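Local coordinates for aromatic-amino-acid transaminase TyrB (Burkholderia cenocepacia K56-2Valvano, PDB 4WD2), which probably catalyses the pyridoxal-phosphate-dependent transfer of amino groups from aromatic amino acids to 2-oxo acids, at residues 58-63 / 302-307; 172-177 / 206-211. All coordinates share one frame; numbering follows the deposited sequence.

Contact 1: 58-63 / 302-307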
# COMPACT_ATOMS: atom_id res chain seq x y z
N ARG A 58 15.18 7.88 -15.34
CA ARG A 58 16.55 7.40 -15.16
C ARG A 58 17.44 8.51 -14.59
O ARG A 58 18.19 8.29 -13.65
CB ARG A 58 17.12 6.89 -16.48
CG ARG A 58 18.57 6.43 -16.40
CD ARG A 58 19.08 6.01 -17.78
NE ARG A 58 18.29 4.92 -18.34
CZ ARG A 58 18.55 3.64 -18.15
NH1 ARG A 58 19.60 3.28 -17.42
NH2 ARG A 58 17.78 2.71 -18.69
N GLU A 59 17.31 9.70 -15.15
CA GLU A 59 18.13 10.84 -14.74
C GLU A 59 17.83 11.25 -13.29
O GLU A 59 18.74 11.61 -12.55
CB GLU A 59 17.90 12.02 -15.68
N ALA A 60 16.57 11.19 -12.90
CA ALA A 60 16.17 11.49 -11.52
C ALA A 60 16.72 10.47 -10.54
O ALA A 60 17.24 10.82 -9.48
CB ALA A 60 14.65 11.55 -11.41
N GLU A 61 16.60 9.19 -10.91
CA GLU A 61 17.11 8.09 -10.10
C GLU A 61 18.62 8.21 -9.90
O GLU A 61 19.12 7.99 -8.79
CB GLU A 61 16.78 6.75 -10.77
CG GLU A 61 15.32 6.38 -10.69
CD GLU A 61 14.98 5.16 -11.52
OE1 GLU A 61 15.78 4.82 -12.42
OE2 GLU A 61 13.92 4.55 -11.28
N THR A 62 19.32 8.56 -10.97
CA THR A 62 20.75 8.84 -10.90
C THR A 62 21.07 9.93 -9.87
O THR A 62 21.97 9.77 -9.05
CB THR A 62 21.30 9.27 -12.28
OG1 THR A 62 21.33 8.15 -13.16
CG2 THR A 62 22.72 9.83 -12.14
N ALA A 63 20.31 11.02 -9.91
CA ALA A 63 20.54 12.13 -8.97
C ALA A 63 20.20 11.72 -7.54
O ALA A 63 20.91 12.07 -6.60
CB ALA A 63 19.74 13.35 -9.39
N VAL A 302 9.15 10.69 -8.80
CA VAL A 302 8.10 11.46 -9.44
C VAL A 302 8.20 12.94 -9.07
O VAL A 302 8.12 13.81 -9.94
CB VAL A 302 6.70 10.92 -9.08
CG1 VAL A 302 5.62 11.91 -9.48
CG2 VAL A 302 6.48 9.56 -9.74
N ALA A 303 8.38 13.23 -7.78
CA ALA A 303 8.50 14.62 -7.33
C ALA A 303 9.72 15.31 -7.95
O ALA A 303 9.66 16.49 -8.29
CB ALA A 303 8.57 14.68 -5.81
N ALA A 304 10.81 14.57 -8.09
CA ALA A 304 12.02 15.12 -8.69
C ALA A 304 11.81 15.43 -10.17
O ALA A 304 12.29 16.44 -10.68
CB ALA A 304 13.20 14.17 -8.51
N VAL A 305 11.08 14.56 -10.87
CA VAL A 305 10.83 14.77 -12.29
C VAL A 305 9.89 15.95 -12.51
O VAL A 305 10.19 16.86 -13.29
CB VAL A 305 10.25 13.51 -12.96
CG1 VAL A 305 9.73 13.85 -14.34
CG2 VAL A 305 11.30 12.41 -13.04
N LEU A 306 8.77 15.96 -11.80
CA LEU A 306 7.78 17.02 -11.97
C LEU A 306 8.27 18.40 -11.49
O LEU A 306 7.88 19.42 -12.05
CB LEU A 306 6.49 16.67 -11.22
CG LEU A 306 5.71 15.45 -11.72
CD1 LEU A 306 4.51 15.21 -10.84
CD2 LEU A 306 5.28 15.64 -13.18
N GLY A 307 9.13 18.42 -10.48
CA GLY A 307 9.56 19.66 -9.87
C GLY A 307 10.89 20.23 -10.35
O GLY A 307 11.29 21.32 -9.96
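With chi1 of Val305 at 168°, CG2 lies anti to its own carbonyl carbon and beside its backbone N, and it meets the methyl of Ala60. CB of Ala60 has no torsion to choose and points toward the other helix. The motif is close helix-helix packing through alanines, here between helices 55-65 and 297-307 of a class I and II aminotransferase. Ala304 completes it, its CB turned toward Ala60 CB at 4.2 Å. Small side chains let the backbones come near: the CA atoms of Ala60 and Ala304 are 6.2 Å apart. No hydrogen bond crosses, and only about 88 Å² is buried in total, so the touch is small and apolar. Helix 309-338 borders it, with Leu311 on Ala60 and Trp315 on Val305. Val305 also touches Phe256, two residues after Lys254, which carries pyridoxal phosphate in this crystal. Earlier in helix 55-65, Arg58 packs on Ser68 of the second subunit. The tightest touch across the two segments is Ala60 CB to Val305 CG2, at 3.8 Å.

Contact 2: 172-177 / 206-211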
# COMPACT_ATOMS: atom_id res chain seq x y z
N ALA A 172 -29.05 9.59 -19.80
CA ALA A 172 -30.37 9.34 -19.23
C ALA A 172 -30.30 8.43 -18.00
O ALA A 172 -31.03 8.64 -17.02
CB ALA A 172 -31.30 8.75 -20.28
N ALA A 173 -29.44 7.42 -18.04
CA ALA A 173 -29.28 6.53 -16.89
C ALA A 173 -28.73 7.29 -15.68
O ALA A 173 -29.20 7.13 -14.56
CB ALA A 173 -28.38 5.36 -17.24
N ILE A 174 -27.72 8.12 -15.93
CA ILE A 174 -27.08 8.88 -14.85
C ILE A 174 -28.02 9.97 -14.32
O ILE A 174 -28.06 10.22 -13.12
CB ILE A 174 -25.74 9.49 -15.33
CG1 ILE A 174 -24.73 8.37 -15.58
CG2 ILE A 174 -25.21 10.47 -14.30
CD1 ILE A 174 -23.40 8.83 -16.13
N ASP A 175 -28.80 10.57 -15.21
CA ASP A 175 -29.78 11.58 -14.81
C ASP A 175 -30.85 11.02 -13.87
O ASP A 175 -31.51 11.78 -13.16
CB ASP A 175 -30.46 12.19 -16.04
CG ASP A 175 -31.26 13.43 -15.71
OD1 ASP A 175 -30.76 14.27 -14.92
OD2 ASP A 175 -32.38 13.58 -16.22
N ALA A 176 -31.01 9.71 -13.86
CA ALA A 176 -32.06 9.08 -13.07
C ALA A 176 -31.59 8.65 -11.68
O ALA A 176 -32.39 8.12 -10.89
CB ALA A 176 -32.63 7.88 -13.82
N LEU A 177 -30.32 8.88 -11.36
CA LEU A 177 -29.76 8.45 -10.09
C LEU A 177 -30.16 9.36 -8.93
O LEU A 177 -30.32 10.57 -9.11
CB LEU A 177 -28.23 8.35 -10.17
CG LEU A 177 -27.71 7.44 -11.27
CD1 LEU A 177 -26.19 7.36 -11.25
CD2 LEU A 177 -28.34 6.06 -11.12
N ILE A 206 -21.78 16.93 -16.92
CA ILE A 206 -21.54 17.66 -15.68
C ILE A 206 -22.79 18.45 -15.27
O ILE A 206 -23.08 18.55 -14.08
CB ILE A 206 -20.31 18.61 -15.80
CG1 ILE A 206 -19.03 17.79 -16.01
CG2 ILE A 206 -20.17 19.47 -14.55
CD1 ILE A 206 -17.82 18.60 -16.46
N ASP A 207 -23.52 18.97 -16.25
CA ASP A 207 -24.81 19.61 -15.99
C ASP A 207 -25.68 18.72 -15.10
O ASP A 207 -26.23 19.17 -14.10
CB ASP A 207 -25.57 19.90 -17.29
CG ASP A 207 -24.91 20.97 -18.15
OD1 ASP A 207 -24.06 21.74 -17.64
OD2 ASP A 207 -25.29 21.07 -19.33
N VAL A 208 -25.80 17.46 -15.50
CA VAL A 208 -26.60 16.47 -14.80
C VAL A 208 -26.03 16.10 -13.42
O VAL A 208 -26.75 16.11 -12.42
CB VAL A 208 -26.74 15.18 -15.66
CG1 VAL A 208 -27.22 14.02 -14.81
CG2 VAL A 208 -27.66 15.43 -16.84
N ILE A 209 -24.74 15.80 -13.38
CA ILE A 209 -24.04 15.46 -12.14
C ILE A 209 -24.21 16.56 -11.09
O ILE A 209 -24.50 16.28 -9.91
CB ILE A 209 -22.54 15.21 -12.42
CG1 ILE A 209 -22.38 13.86 -13.14
CG2 ILE A 209 -21.72 15.22 -11.13
CD1 ILE A 209 -21.03 13.69 -13.81
N GLU A 210 -24.04 17.81 -11.51
CA GLU A 210 -24.26 18.96 -10.64
C GLU A 210 -25.72 19.05 -10.18
O GLU A 210 -25.99 19.15 -8.98
CB GLU A 210 -23.86 20.25 -11.37
CG GLU A 210 -24.02 21.51 -10.56
CD GLU A 210 -23.55 22.74 -11.30
OE1 GLU A 210 -23.81 22.84 -12.51
OE2 GLU A 210 -22.89 23.61 -10.67
N ALA A 211 -26.65 19.03 -11.12
CA ALA A 211 -28.06 19.23 -10.81
C ALA A 211 -28.61 18.13 -9.91
O ALA A 211 -29.42 18.39 -9.03
CB ALA A 211 -28.88 19.31 -12.09
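Val208 carries its side of this contact, sending its CG1 methyl between Ile174 and Asp175. The inner part is close and apolar. CG1 of Val208 sits 3.5 Å from CA of Asp175, so the methyl rests on the backbone of the facing helix. The CA atoms of Asp175 and Val208 are 5.8 Å apart. Deeper in, the CG2 branch of Ile174 comes to 4.1 Å from CG1 of Val208. Ile209 stands nearby without touching, its CG1 4.6 Å from CG2 of Ile174. Both isoleucines then reach the central sheet: Ile174 rests on Val183 and Ile209 on Leu185, in strand 182-186. This is the layered alpha/beta build of the large domain of fold type I aminotransferases. Helix 199-211 is the connection of a beta-alpha-beta crossover between the neighbouring parallel strands 182-186 and 215-220, and helix 167-175 packs beside it. The outer part is looser and more open to solvent: Asp175 and Val208 are partly exposed, and CB of Ala211, though it points toward 172-177, stays 6.1 Å from OD1 of Asp175. Asp175 has CG anti to its backbone N (chi1 -167°), and this brings the carboxylate to Val208, the two side chains crossing at about a right angle. OD1 of Asp175 lies 3.6 Å from CG1 of Val208 and 3.8 Å from CG2 of Val208. These touches are plain van der Waals contacts. The charge is met by Arg212, just past the end of helix 199-211, whose NE forms a salt bridge with Asp175 OD1.

After helix 20-30 and strand 37-38 the chain forms helix 55-65, whose partner in contact 1 comes much later. It then builds much of the large sheet. Within this stretch, 172-177 meets 206-211, closing a short loop of 28 residues that holds strand 182-186. The chain goes on through strands 215-220, 246-251 and 264-269 before 302-307 returns to 58-63 and closes a loop of 238 residues. Contact 2 is thus nested inside contact 1. The two lie on opposite sides of the chain's centre, with their own centres 41 Å apart. Contact 1 ties an early helix to helix 297-307; contact 2 joins two helices beside the sheet.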